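PDB 7CLU: methyltransferase domain-containing protein from Serratia marcescens, which probably transfers a methyl group from S-adenosyl-L-methionine to a hydroxyl oxygen in the prodigiosin synthetic pathway, working as a class II-type O-methyltransferase. Local coordinates for residues Trp244-Tyr249 with Phe271-Thr276; Asp100-Pro105 with Thr123-Asp128; Asp163-Gln168 with Asp188-Ile193; Ala38-Ile43 with Gly72-Pro77. One frame throughout, in Å; residues are numbered along the deposited sequence.

Along the chain the contacts come in the order 4, 2, 3, 1, each closing before the next opens. Contact 4 lies in the N-terminal dimerisation domain, its centre about 44 Å from that of contact 1, on opposite sides of the chain's centre. Contact 2, its centre about 25 Å from that of contact 1, joins helix 93-107, whose Tyr104 stacks on Tyr104 of the second subunit, to helix 121-125. Contacts 3 and 1 share the Rossmann-like methyltransferase domain and touch, Ile272 CD1 packing on Tyr164 CE2 at 3.6 Å. Contact 1 holds the predicted proton acceptor His247. Together the four run from the dimerisation domain through helix 93-107 to the catalytic domain.

Contact 1. Residues Trp244-Tyr249 with Phe271-Thr276; sequences WMLHDY and FIASET
Glu275, at the C-terminal end of strand 270-275, reaches across to the loop that follows neighbouring parallel strand 239-243, at the C-terminal ends of the parallel strands of a Rossmann-like sheet, where the active site of these methyltransferases lies. From CB, CG stands beside the backbone N, anti to the carbonyl carbon (chi1 -59°). The chain then bends at chi2 (-82°), bringing CD to 3.6 Å from Leu246 CB. There the carboxylate divides its work. OE2 takes the N-H of Leu246 at 2.9 Å on its syn side, and it also accepts from the water that receives the N-H of Met245. OE1 is met on its syn side too, by His247 N at 3.3 Å. One carboxylate thus grips successive backbone amides at the start of the short 3-10 turn 246-248, which carries the predicted proton acceptor His247; ND1 of that histidine is hydrogen-bonded to Glu304.

OE1 also lies at the edge of the Trp244 ring, near its plane, 3.9 Å from CD1. His247 CE1 lies over one face of the indole, toward its rim. At the strand, Trp244 N gives a weak bond to Ser274 O, while Ser274 OG bonds His241 and the SAH-binding Arg331. Leu246 CD1 adds an apolar touch on Ala273 CB at 3.7 Å. A second water lies 2.7 Å from Glu275 OE1 and accepts from Thr276 N.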
loop_
_atom_site.group_PDB
_atom_site.type_symbol
_atom_site.label_atom_id
_atom_site.label_comp_id
_atom_site.label_asym_id
_atom_site.label_seq_id
_atom_site.Cartn_x
_atom_site.Cartn_y
_atom_site.Cartn_z
ATOM N N TRP A 244 0.606 22.087 -12.206
ATOM C CA TRP A 244 0.139 21.073 -11.254
ATOM C C TRP A 244 0.233 21.543 -9.803
ATOM O O TRP A 244 0.663 20.798 -8.918
ATOM C CB TRP A 244 0.900 19.758 -11.464
ATOM C CG TRP A 244 0.101 18.548 -11.130
ATOM C CD1 TRP A 244 -1.247 18.481 -10.916
ATOM C CD2 TRP A 244 0.605 17.228 -10.935
ATOM N NE1 TRP A 244 -1.614 17.191 -10.623
ATOM C CE2 TRP A 244 -0.494 16.402 -10.629
ATOM C CE3 TRP A 244 1.882 16.658 -11.006
ATOM C CZ2 TRP A 244 -0.352 15.036 -10.371
ATOM C CZ3 TRP A 244 2.019 15.291 -10.766
ATOM C CH2 TRP A 244 0.907 14.500 -10.458
ATOM N N MET A 245 -0.201 22.781 -9.549
ATOM C CA MET A 245 -0.146 23.374 -8.215
ATOM C C MET A 245 -1.511 23.594 -7.580
ATOM O O MET A 245 -1.612 23.614 -6.353
ATOM C CB MET A 245 0.604 24.719 -8.257
ATOM C CG MET A 245 0.721 25.433 -6.879
ATOM S SD MET A 245 1.602 27.018 -6.881
ATOM C CE MET A 245 3.149 26.482 -7.603
ATOM N N LEU A 246 -2.563 23.765 -8.379
ATOM C CA LEU A 246 -3.846 24.157 -7.815
ATOM C C LEU A 246 -4.351 23.110 -6.834
ATOM O O LEU A 246 -4.840 23.449 -5.748
ATOM C CB LEU A 246 -4.864 24.379 -8.933
ATOM C CG LEU A 246 -4.531 25.513 -9.918
ATOM C CD1 LEU A 246 -5.531 25.583 -11.069
ATOM C CD2 LEU A 246 -4.466 26.856 -9.189
ATOM N N HIS A 247 -4.226 21.831 -7.192
ATOM C CA HIS A 247 -4.750 20.770 -6.341
ATOM C C HIS A 247 -4.015 20.646 -5.015
ATOM O O HIS A 247 -4.432 19.840 -4.180
ATOM C CB HIS A 247 -4.710 19.436 -7.086
ATOM C CG HIS A 247 -3.333 18.887 -7.273
ATOM N ND1 HIS A 247 -3.055 17.537 -7.217
ATOM C CD2 HIS A 247 -2.157 19.504 -7.535
ATOM C CE1 HIS A 247 -1.763 17.348 -7.422
ATOM N NE2 HIS A 247 -1.196 18.527 -7.613
ATOM N N ASP A 248 -2.939 21.396 -4.800
ATOM C CA ASP A 248 -2.282 21.403 -3.503
ATOM C C ASP A 248 -3.036 22.241 -2.478
ATOM O O ASP A 248 -2.731 22.143 -1.286
ATOM C CB ASP A 248 -0.846 21.935 -3.640
ATOM C CG ASP A 248 -0.001 21.090 -4.573
ATOM O OD1 ASP A 248 -0.286 19.887 -4.714
ATOM O OD2 ASP A 248 0.950 21.630 -5.167
ATOM N N TYR A 249 -4.016 23.038 -2.913
ATOM C CA TYR A 249 -4.672 24.028 -2.071
ATOM C C TYR A 249 -6.185 23.855 -2.095
ATOM O O TYR A 249 -6.765 23.306 -3.035
ATOM C CB TYR A 249 -4.310 25.451 -2.520
ATOM C CG TYR A 249 -2.825 25.685 -2.468
ATOM C CD1 TYR A 249 -2.182 25.930 -1.256
ATOM C CD2 TYR A 249 -2.050 25.599 -3.618
ATOM C CE1 TYR A 249 -0.814 26.114 -1.201
ATOM C CE2 TYR A 249 -0.685 25.779 -3.572
ATOM C CZ TYR A 249 -0.072 26.031 -2.361
ATOM O OH TYR A 249 1.290 26.208 -2.315
ATOM N N PHE A 271 -3.381 32.360 -19.836
ATOM C CA PHE A 271 -2.897 31.614 -18.681
ATOM C C PHE A 271 -3.319 30.158 -18.815
ATOM O O PHE A 271 -4.448 29.859 -19.212
ATOM C CB PHE A 271 -3.408 32.196 -17.360
ATOM C CG PHE A 271 -3.145 31.305 -16.172
ATOM C CD1 PHE A 271 -1.858 31.141 -15.681
ATOM C CD2 PHE A 271 -4.176 30.611 -15.567
ATOM C CE1 PHE A 271 -1.608 30.309 -14.605
ATOM C CE2 PHE A 271 -3.928 29.779 -14.499
ATOM C CZ PHE A 271 -2.639 29.629 -14.025
ATOM N N ILE A 272 -2.398 29.253 -18.510
ATOM C CA ILE A 272 -2.664 27.828 -18.562
ATOM C C ILE A 272 -2.250 27.211 -17.232
ATOM O O ILE A 272 -1.120 27.407 -16.783
ATOM C CB ILE A 272 -1.898 27.136 -19.700
ATOM C CG1 ILE A 272 -2.194 27.778 -21.067
ATOM C CG2 ILE A 272 -2.202 25.653 -19.668
ATOM C CD1 ILE A 272 -1.473 27.075 -22.261
ATOM N N ALA A 273 -3.144 26.452 -16.619
ATOM C CA ALA A 273 -2.786 25.574 -15.512
ATOM C C ALA A 273 -2.827 24.141 -16.018
ATOM O O ALA A 273 -3.827 23.740 -16.613
ATOM C CB ALA A 273 -3.755 25.730 -14.345
ATOM N N SER A 274 -1.765 23.374 -15.783
ATOM C CA SER A 274 -1.789 21.948 -16.085
ATOM C C SER A 274 -2.169 21.200 -14.808
ATOM O O SER A 274 -1.568 21.425 -13.759
ATOM C CB SER A 274 -0.448 21.446 -16.638
ATOM O OG SER A 274 0.681 21.868 -15.895
ATOM N N GLU A 275 -3.209 20.369 -14.892
ATOM C CA GLU A 275 -3.678 19.599 -13.746
ATOM C C GLU A 275 -4.048 18.205 -14.227
ATOM O O GLU A 275 -4.020 17.913 -15.432
ATOM C CB GLU A 275 -4.886 20.252 -13.040
ATOM C CG GLU A 275 -4.651 21.660 -12.507
ATOM C CD GLU A 275 -3.948 21.655 -11.168
ATOM O OE1 GLU A 275 -4.298 20.804 -10.316
ATOM O OE2 GLU A 275 -3.043 22.501 -10.974
ATOM N N THR A 276 -4.383 17.339 -13.263
ATOM C CA THR A 276 -4.878 15.983 -13.522
ATOM C C THR A 276 -6.292 15.910 -12.953
ATOM O O THR A 276 -6.490 15.432 -11.831
ATOM C CB THR A 276 -3.996 14.904 -12.884
ATOM O OG1 THR A 276 -3.927 15.109 -11.456
ATOM C CG2 THR A 276 -2.597 14.921 -13.488
HETATM O O HOH W 1 -4.425 18.140 -10.438
HETATM O O HOH W 2 -1.499 24.287 -11.700
#

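Contact 2. Residues Asp100-Pro105 with Thr123-Asp128; sequences DTFLYP and TVFGDD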
loop_
_atom_site.group_PDB
_atom_site.type_symbol
_atom_site.label_atom_id
_atom_site.label_comp_id
_atom_site.label_asym_id
_atom_site.label_seq_id
_atom_site.Cartn_x
_atom_site.Cartn_y
_atom_site.Cartn_z
ATOM N N ASP A 100 8.121 6.354 3.337
ATOM C CA ASP A 100 8.472 5.849 4.666
ATOM C C ASP A 100 8.306 6.918 5.744
ATOM O O ASP A 100 7.747 6.643 6.810
ATOM C CB ASP A 100 9.902 5.320 4.682
ATOM C CG ASP A 100 10.050 4.030 3.915
ATOM O OD1 ASP A 100 9.061 3.269 3.826
ATOM O OD2 ASP A 100 11.154 3.792 3.409
ATOM N N THR A 101 8.765 8.140 5.472
ATOM C CA THR A 101 8.870 9.190 6.483
ATOM C C THR A 101 7.619 10.057 6.599
ATOM O O THR A 101 7.437 10.728 7.621
ATOM C CB THR A 101 10.077 10.089 6.171
ATOM O OG1 THR A 101 9.876 10.753 4.918
ATOM C CG2 THR A 101 11.358 9.270 6.077
ATOM N N PHE A 102 6.743 10.035 5.602
ATOM C CA PHE A 102 5.664 11.008 5.531
ATOM C C PHE A 102 4.325 10.380 5.141
ATOM O O PHE A 102 3.411 10.336 5.965
ATOM C CB PHE A 102 6.062 12.109 4.556
ATOM C CG PHE A 102 5.156 13.294 4.576
ATOM C CD1 PHE A 102 4.964 14.020 5.747
ATOM C CD2 PHE A 102 4.518 13.705 3.415
ATOM C CE1 PHE A 102 4.139 15.117 5.770
ATOM C CE2 PHE A 102 3.691 14.805 3.427
ATOM C CZ PHE A 102 3.501 15.517 4.604
ATOM N N LEU A 103 4.187 9.868 3.911
ATOM C CA LEU A 103 2.857 9.453 3.452
ATOM C C LEU A 103 2.347 8.193 4.162
ATOM O O LEU A 103 1.158 8.096 4.482
ATOM C CB LEU A 103 2.866 9.239 1.945
ATOM C CG LEU A 103 3.114 10.496 1.106
ATOM C CD1 LEU A 103 2.798 10.221 -0.362
ATOM C CD2 LEU A 103 2.273 11.622 1.636
ATOM N N TYR A 104 3.195 7.180 4.334
ATOM C CA TYR A 104 2.722 5.965 4.995
ATOM C C TYR A 104 2.237 6.259 6.407
ATOM O O TYR A 104 1.118 5.836 6.750
ATOM C CB TYR A 104 3.826 4.909 4.960
ATOM C CG TYR A 104 3.428 3.542 5.452
ATOM C CD1 TYR A 104 3.485 3.218 6.815
ATOM C CD2 TYR A 104 3.009 2.566 4.561
ATOM C CE1 TYR A 104 3.139 1.945 7.267
ATOM C CE2 TYR A 104 2.669 1.290 4.995
ATOM C CZ TYR A 104 2.731 0.982 6.344
ATOM O OH TYR A 104 2.381 -0.298 6.755
ATOM N N PRO A 105 2.976 6.988 7.257
ATOM C CA PRO A 105 2.426 7.281 8.593
ATOM C C PRO A 105 1.102 8.028 8.544
ATOM O O PRO A 105 0.189 7.706 9.310
ATOM C CB PRO A 105 3.533 8.112 9.260
ATOM C CG PRO A 105 4.757 7.797 8.514
ATOM C CD PRO A 105 4.344 7.516 7.107
ATOM N N THR A 123 -1.501 14.847 14.770
ATOM C CA THR A 123 -1.641 13.461 15.190
ATOM C C THR A 123 -0.346 12.679 14.994
ATOM O O THR A 123 0.252 12.172 15.952
ATOM C CB THR A 123 -2.780 12.829 14.377
ATOM O OG1 THR A 123 -3.921 13.707 14.381
ATOM C CG2 THR A 123 -3.165 11.468 14.925
ATOM N N VAL A 124 0.130 12.625 13.750
ATOM C CA VAL A 124 1.137 11.637 13.386
ATOM C C VAL A 124 2.546 12.093 13.765
ATOM O O VAL A 124 3.357 11.291 14.245
ATOM C CB VAL A 124 1.007 11.316 11.881
ATOM C CG1 VAL A 124 2.227 10.602 11.364
ATOM C CG2 VAL A 124 -0.272 10.506 11.620
ATOM N N PHE A 125 2.874 13.372 13.560
ATOM C CA PHE A 125 4.244 13.849 13.746
ATOM C C PHE A 125 4.417 14.796 14.931
ATOM O O PHE A 125 5.550 15.213 15.206
ATOM C CB PHE A 125 4.747 14.555 12.479
ATOM C CG PHE A 125 4.700 13.700 11.252
ATOM C CD1 PHE A 125 5.631 12.691 11.066
ATOM C CD2 PHE A 125 3.720 13.899 10.284
ATOM C CE1 PHE A 125 5.593 11.893 9.931
ATOM C CE2 PHE A 125 3.679 13.096 9.147
ATOM C CZ PHE A 125 4.611 12.086 8.982
ATOM N N GLY A 126 3.341 15.155 15.623
ATOM C CA GLY A 126 3.434 16.190 16.645
ATOM C C GLY A 126 3.809 17.553 16.102
ATOM O O GLY A 126 4.383 18.370 16.831
ATOM N N ASP A 127 3.499 17.822 14.834
ATOM C CA ASP A 127 3.849 19.071 14.162
ATOM C C ASP A 127 2.573 19.886 13.982
ATOM O O ASP A 127 1.703 19.520 13.184
ATOM C CB ASP A 127 4.522 18.773 12.818
ATOM C CG ASP A 127 5.183 19.989 12.200
ATOM O OD1 ASP A 127 4.851 21.127 12.607
ATOM O OD2 ASP A 127 6.038 19.798 11.297
ATOM N N ASP A 128 2.448 20.991 14.714
ATOM C CA ASP A 128 1.255 21.815 14.599
ATOM C C ASP A 128 1.444 22.991 13.645
ATOM O O ASP A 128 0.671 23.951 13.702
ATOM C CB ASP A 128 0.804 22.311 15.976
ATOM C CG ASP A 128 1.942 22.846 16.796
ATOM O OD1 ASP A 128 2.932 23.322 16.201
ATOM O OD2 ASP A 128 1.852 22.789 18.036
#
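Phe125 pushes its ring rim toward the backbone and side chains of 100-105, and Phe102 comes up to meet it. The two side chains cross at about a right angle, yet their phenyl planes are nearly parallel, 18° apart, and slid so far that they barely overlap; the centroids are 5.7 Å apart. Contact is therefore made by rim atoms, Phe102 CD1 lying 3.8 Å from Phe125 CE2. Phe102 starts from a CB that points away from the other helix, yet its CG is anti to the backbone N (chi1 -169°) and the ring ends up close.

Two backbone oxygens also approach the Phe125 ring: Thr101 O comes to 3.2 Å from CE1, and Phe102 O lies at the edge, in the ring plane, 3.7 Å from CZ. Val124 covers one face of Phe125 with CG1, centred over the ring, and the same methyl presses on Pro105 CB at 3.5 Å. Apolar packing carries this surface contact.

It joins the kinked helix 93-107 to helix 121-125, after which Gly126 leaves helical geometry with positive phi. Val124 and Phe125 also pack on Leu106, Phe102 touches Ser298 of helix 286-298, and Tyr104 stacks on Tyr104 of the second subunit.

Contact 3. Residues Asp163-Gln168 with Asp188-Ile193; sequences DYDFSQ and DAYPGI
Phe166 and Tyr190 carry the contact, and most of it is aromatic. Phe166 CB sits squarely over the centre of the Tyr190 ring, 3.6 Å from the centroid and only 2° off the ring normal, a CH-pi contact. Beyond CB the Phe166 ring turns off, so that its edge faces the tyrosine in an offset edge-to-face pair with centroids 5.7 Å apart and planes at 61°. Within its own segment, Tyr164 CD1 lies over the centre of one face of the phenyl.

Apolar contact continues at Ile193. Its CG1 is anti to the backbone N (chi1 -177°), and CD1 at the end of the extended chain lies 4.4 Å from Phe166 CB; its closest approach is to Phe166 O, at 3.6 Å.

The polar interactions shape the loop that the tyrosine covers. Asp165 OD1 accepts from Ser167 N at 3.3 Å, an Asx turn, and from Ser167 OG at 2.5 Å, both donors approaching from the same face of the carboxylate. The Ser167 amide nitrogen also lies 3.4 Å from Tyr190 CE1. At the far end of the ring Tyr190 OH is hydrogen-bonded to Val161 O, fixing the tip against helix 154-163.

The contact joins the loop between helix 154-163 and strand 171-175 to the type I beta turn Tyr190-Ile193 between helix 181-189 and strand 194-199. Phe166 reaches inward to Phe160, Phe172, Ile186 and Leu239, so the loop packs against helix 181-189 and the sheet strand 239-243.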
loop_
_atom_site.group_PDB
_atom_site.type_symbol
_atom_site.label_atom_id
_atom_site.label_comp_id
_atom_site.label_asym_id
_atom_site.label_seq_id
_atom_site.Cartn_x
_atom_site.Cartn_y
_atom_site.Cartn_z
ATOM N N ASP A 163 1.957 19.373 -28.679
ATOM C CA ASP A 163 0.545 19.595 -28.981
ATOM C C ASP A 163 0.091 21.045 -28.848
ATOM O O ASP A 163 -0.981 21.386 -29.368
ATOM C CB ASP A 163 -0.336 18.730 -28.075
ATOM C CG ASP A 163 -0.209 17.263 -28.388
ATOM O OD1 ASP A 163 0.647 16.939 -29.221
ATOM O OD2 ASP A 163 -0.948 16.440 -27.807
ATOM N N TYR A 164 0.844 21.899 -28.169
ATOM C CA TYR A 164 0.469 23.299 -28.027
ATOM C C TYR A 164 1.455 24.162 -28.797
ATOM O O TYR A 164 2.667 23.940 -28.739
ATOM C CB TYR A 164 0.426 23.728 -26.562
ATOM C CG TYR A 164 -0.001 25.172 -26.363
ATOM C CD1 TYR A 164 0.920 26.208 -26.457
ATOM C CD2 TYR A 164 -1.327 25.495 -26.079
ATOM C CE1 TYR A 164 0.536 27.531 -26.282
ATOM C CE2 TYR A 164 -1.723 26.821 -25.887
ATOM C CZ TYR A 164 -0.785 27.832 -25.989
ATOM O OH TYR A 164 -1.164 29.148 -25.817
ATOM N N ASP A 165 0.906 25.108 -29.561
ATOM C CA ASP A 165 1.707 25.998 -30.442
ATOM C C ASP A 165 2.327 27.143 -29.638
ATOM O O ASP A 165 1.653 28.160 -29.457
ATOM C CB ASP A 165 0.854 26.541 -31.588
ATOM C CG ASP A 165 1.687 27.129 -32.709
ATOM O OD1 ASP A 165 2.925 27.036 -32.623
ATOM O OD2 ASP A 165 1.095 27.672 -33.649
ATOM N N PHE A 166 3.595 26.998 -29.247
ATOM C CA PHE A 166 4.305 28.042 -28.461
ATOM C C PHE A 166 4.799 29.160 -29.387
ATOM O O PHE A 166 5.088 30.261 -28.898
ATOM C CB PHE A 166 5.446 27.427 -27.651
ATOM C CG PHE A 166 4.993 26.726 -26.396
ATOM C CD1 PHE A 166 4.838 27.423 -25.211
ATOM C CD2 PHE A 166 4.709 25.372 -26.404
ATOM C CE1 PHE A 166 4.415 26.779 -24.061
ATOM C CE2 PHE A 166 4.288 24.729 -25.253
ATOM C CZ PHE A 166 4.140 25.434 -24.084
ATOM N N SER A 167 4.831 28.891 -30.697
ATOM C CA SER A 167 5.277 29.862 -31.732
ATOM C C SER A 167 4.353 31.088 -31.800
ATOM O O SER A 167 4.853 32.160 -32.155
ATOM C CB SER A 167 5.386 29.193 -33.073
ATOM O OG SER A 167 4.104 29.033 -33.653
ATOM N N GLN A 168 3.091 30.919 -31.392
ATOM C CA GLN A 168 2.050 31.983 -31.418
ATOM C C GLN A 168 2.299 33.040 -30.334
ATOM O O GLN A 168 1.753 34.147 -30.460
ATOM C CB GLN A 168 0.682 31.367 -31.136
ATOM C CG GLN A 168 0.081 30.635 -32.323
ATOM C CD GLN A 168 -1.424 30.574 -32.230
ATOM O OE1 GLN A 168 -1.991 30.336 -31.165
ATOM N NE2 GLN A 168 -2.080 30.806 -33.351
ATOM N N ASP A 188 14.280 24.381 -26.687
ATOM C CA ASP A 188 14.912 23.448 -27.613
ATOM C C ASP A 188 14.139 23.331 -28.924
ATOM O O ASP A 188 14.730 22.970 -29.952
ATOM C CB ASP A 188 15.051 22.067 -26.968
ATOM C CG ASP A 188 15.937 22.073 -25.721
ATOM O OD1 ASP A 188 16.802 22.960 -25.560
ATOM O OD2 ASP A 188 15.768 21.157 -24.905
ATOM N N ALA A 189 12.839 23.637 -28.908
ATOM C CA ALA A 189 11.960 23.475 -30.058
ATOM C C ALA A 189 11.449 24.794 -30.628
ATOM O O ALA A 189 10.906 24.797 -31.739
ATOM C CB ALA A 189 10.761 22.592 -29.675
ATOM N N TYR A 190 11.610 25.905 -29.906
ATOM C CA TYR A 190 11.045 27.196 -30.301
ATOM C C TYR A 190 12.078 28.285 -30.059
ATOM O O TYR A 190 12.130 28.880 -28.976
ATOM C CB TYR A 190 9.765 27.497 -29.527
ATOM C CG TYR A 190 8.609 26.553 -29.807
ATOM C CD1 TYR A 190 7.685 26.822 -30.817
ATOM C CD2 TYR A 190 8.430 25.407 -29.047
ATOM C CE1 TYR A 190 6.616 25.967 -31.061
ATOM C CE2 TYR A 190 7.370 24.549 -29.280
ATOM C CZ TYR A 190 6.464 24.833 -30.282
ATOM O OH TYR A 190 5.412 23.972 -30.499
ATOM N N PRO A 191 12.903 28.599 -31.066
ATOM C CA PRO A 191 14.088 29.436 -30.811
ATOM C C PRO A 191 13.791 30.909 -30.595
ATOM O O PRO A 191 14.665 31.625 -30.097
ATOM C CB PRO A 191 14.935 29.230 -32.073
ATOM C CG PRO A 191 13.941 28.899 -33.136
ATOM C CD PRO A 191 12.844 28.124 -32.463
ATOM N N GLY A 192 12.621 31.398 -30.967
ATOM C CA GLY A 192 12.385 32.823 -30.906
ATOM C C GLY A 192 11.547 33.330 -29.754
ATOM O O GLY A 192 11.350 34.544 -29.644
ATOM N N ILE A 193 11.047 32.452 -28.882
ATOM C CA ILE A 193 10.131 32.872 -27.828
ATOM C C ILE A 193 10.926 33.219 -26.573
ATOM O O ILE A 193 11.877 32.516 -26.210
ATOM C CB ILE A 193 9.069 31.788 -27.552
ATOM C CG1 ILE A 193 8.067 32.287 -26.502
ATOM C CG2 ILE A 193 9.723 30.466 -27.120
ATOM C CD1 ILE A 193 7.045 31.257 -26.072
#

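Contact 4. Residues Ala38-Ile43 with Gly72-Pro77; sequences ADAAHI and GLYHLP
Ala38 and Tyr74 exchange two backbone hydrogen bonds as a single antiparallel bridge, tying the residues just ahead of helix 40-47 to strand 73-75 in the winged-helix-like dimerisation domain. Tyr74 N gives to Ala38 O at 2.6 Å, approaching from above the carbonyl plane, and Ala38 N returns a bond to Tyr74 O at 3.1 Å, in the plane on a lone pair.

Next along, Asp39 is the N-cap of the helix. Its CG lies between the backbone N and the carbonyl carbon (chi1 67°), and OD1 accepts from both His42 N, at 3.0 Å, and His42 ND1, at 2.6 Å. The imidazole is almost coplanar with that oxygen, so one carboxylate oxygen holds both the first turn and the ring. Asp39 CA makes a bent CA-H...O contact with Gly72 O, 3.3 Å away, and a water bridges Gly72 O to Ala40 N.

Beside the bridge, Leu73 CD2 lies 3.8 Å from Asp39 N. Packing follows on Tyr74. Its ring edge faces Ala38 O and Ala40 N, both near the ring plane, while Leu58 and Ile59 of helix 51-63 also touch this side chain. The side chains of Ile43 and Tyr74 cross at about a right angle, Ile43 CD1 3.9 Å from Tyr74 CB.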
loop_
_atom_site.group_PDB
_atom_site.type_symbol
_atom_site.label_atom_id
_atom_site.label_comp_id
_atom_site.label_asym_id
_atom_site.label_seq_id
_atom_site.Cartn_x
_atom_site.Cartn_y
_atom_site.Cartn_z
ATOM N N ALA A 38 23.979 -12.881 -6.998
ATOM C CA ALA A 38 24.454 -13.280 -5.676
ATOM C C ALA A 38 23.348 -13.957 -4.877
ATOM O O ALA A 38 22.164 -13.662 -5.050
ATOM C CB ALA A 38 24.990 -12.080 -4.889
ATOM N N ASP A 39 23.753 -14.849 -3.974
ATOM C CA ASP A 39 22.796 -15.529 -3.117
ATOM C C ASP A 39 22.472 -14.670 -1.900
ATOM O O ASP A 39 23.103 -13.640 -1.645
ATOM C CB ASP A 39 23.315 -16.904 -2.694
ATOM C CG ASP A 39 24.537 -16.837 -1.767
ATOM O OD1 ASP A 39 24.888 -15.758 -1.243
ATOM O OD2 ASP A 39 25.162 -17.902 -1.557
ATOM N N ALA A 40 21.485 -15.125 -1.130
ATOM C CA ALA A 40 20.970 -14.309 -0.029
ATOM C C ALA A 40 22.046 -14.006 1.006
ATOM O O ALA A 40 22.099 -12.894 1.547
ATOM C CB ALA A 40 19.781 -15.005 0.623
ATOM N N ALA A 41 22.922 -14.972 1.296
ATOM C CA ALA A 41 23.878 -14.782 2.384
ATOM C C ALA A 41 24.884 -13.690 2.049
ATOM O O ALA A 41 25.281 -12.916 2.928
ATOM C CB ALA A 41 24.584 -16.102 2.710
ATOM N N HIS A 42 25.284 -13.591 0.777
ATOM C CA HIS A 42 26.262 -12.589 0.367
ATOM C C HIS A 42 25.633 -11.216 0.160
ATOM O O HIS A 42 26.279 -10.192 0.427
ATOM C CB HIS A 42 26.970 -13.051 -0.907
ATOM C CG HIS A 42 27.885 -14.216 -0.685
ATOM N ND1 HIS A 42 27.433 -15.518 -0.629
ATOM C CD2 HIS A 42 29.222 -14.271 -0.473
ATOM C CE1 HIS A 42 28.452 -16.326 -0.406
ATOM N NE2 HIS A 42 29.549 -15.594 -0.306
ATOM N N ILE A 43 24.391 -11.168 -0.319
ATOM C CA ILE A 43 23.667 -9.900 -0.300
ATOM C C ILE A 43 23.558 -9.387 1.131
ATOM O O ILE A 43 23.809 -8.207 1.404
ATOM C CB ILE A 43 22.281 -10.053 -0.956
ATOM C CG1 ILE A 43 22.413 -10.486 -2.407
ATOM C CG2 ILE A 43 21.465 -8.751 -0.825
ATOM C CD1 ILE A 43 21.098 -10.839 -3.045
ATOM N N GLY A 72 19.549 -20.368 -6.704
ATOM C CA GLY A 72 19.910 -19.703 -5.471
ATOM C C GLY A 72 20.527 -18.323 -5.622
ATOM O O GLY A 72 20.653 -17.612 -4.619
ATOM N N LEU A 73 20.894 -17.916 -6.834
ATOM C CA LEU A 73 21.485 -16.604 -7.077
ATOM C C LEU A 73 20.405 -15.617 -7.483
ATOM O O LEU A 73 19.614 -15.897 -8.389
ATOM C CB LEU A 73 22.536 -16.673 -8.184
ATOM C CG LEU A 73 23.771 -17.536 -7.984
ATOM C CD1 LEU A 73 24.432 -17.825 -9.342
ATOM C CD2 LEU A 73 24.732 -16.840 -7.053
ATOM N N TYR A 74 20.382 -14.461 -6.828
ATOM C CA TYR A 74 19.444 -13.410 -7.182
ATOM C C TYR A 74 20.033 -12.566 -8.298
ATOM O O TYR A 74 21.239 -12.306 -8.331
ATOM C CB TYR A 74 19.099 -12.549 -5.956
ATOM C CG TYR A 74 18.244 -13.334 -4.992
ATOM C CD1 TYR A 74 16.861 -13.358 -5.132
ATOM C CD2 TYR A 74 18.818 -14.108 -3.990
ATOM C CE1 TYR A 74 16.075 -14.115 -4.293
ATOM C CE2 TYR A 74 18.032 -14.861 -3.130
ATOM C CZ TYR A 74 16.659 -14.862 -3.301
ATOM O OH TYR A 74 15.857 -15.595 -2.464
ATOM N N HIS A 75 19.175 -12.160 -9.228
ATOM C CA HIS A 75 19.591 -11.412 -10.399
ATOM C C HIS A 75 18.692 -10.195 -10.575
ATOM O O HIS A 75 17.462 -10.315 -10.559
ATOM C CB HIS A 75 19.557 -12.302 -11.654
ATOM C CG HIS A 75 19.640 -11.537 -12.933
ATOM N ND1 HIS A 75 20.810 -10.957 -13.373
ATOM C CD2 HIS A 75 18.700 -11.255 -13.865
ATOM C CE1 HIS A 75 20.583 -10.330 -14.514
ATOM N NE2 HIS A 75 19.314 -10.507 -14.842
ATOM N N LEU A 76 19.310 -9.032 -10.750
ATOM C CA LEU A 76 18.563 -7.818 -11.076
ATOM C C LEU A 76 18.202 -7.784 -12.558
ATOM O O LEU A 76 19.102 -7.725 -13.405
ATOM C CB LEU A 76 19.374 -6.586 -10.710
ATOM C CG LEU A 76 18.712 -5.253 -11.037
ATOM C CD1 LEU A 76 17.430 -5.079 -10.209
ATOM C CD2 LEU A 76 19.678 -4.100 -10.768
ATOM N N PRO A 77 16.920 -7.813 -12.917
ATOM C CA PRO A 77 16.551 -7.762 -14.338
ATOM C C PRO A 77 17.003 -6.460 -14.988
ATOM O O PRO A 77 16.958 -5.389 -14.376
ATOM C CB PRO A 77 15.020 -7.874 -14.310
ATOM C CG PRO A 77 14.731 -8.611 -13.020
ATOM C CD PRO A 77 15.763 -8.095 -12.050
HETATM O O HOH W 3 20.053 -17.543 -1.879
#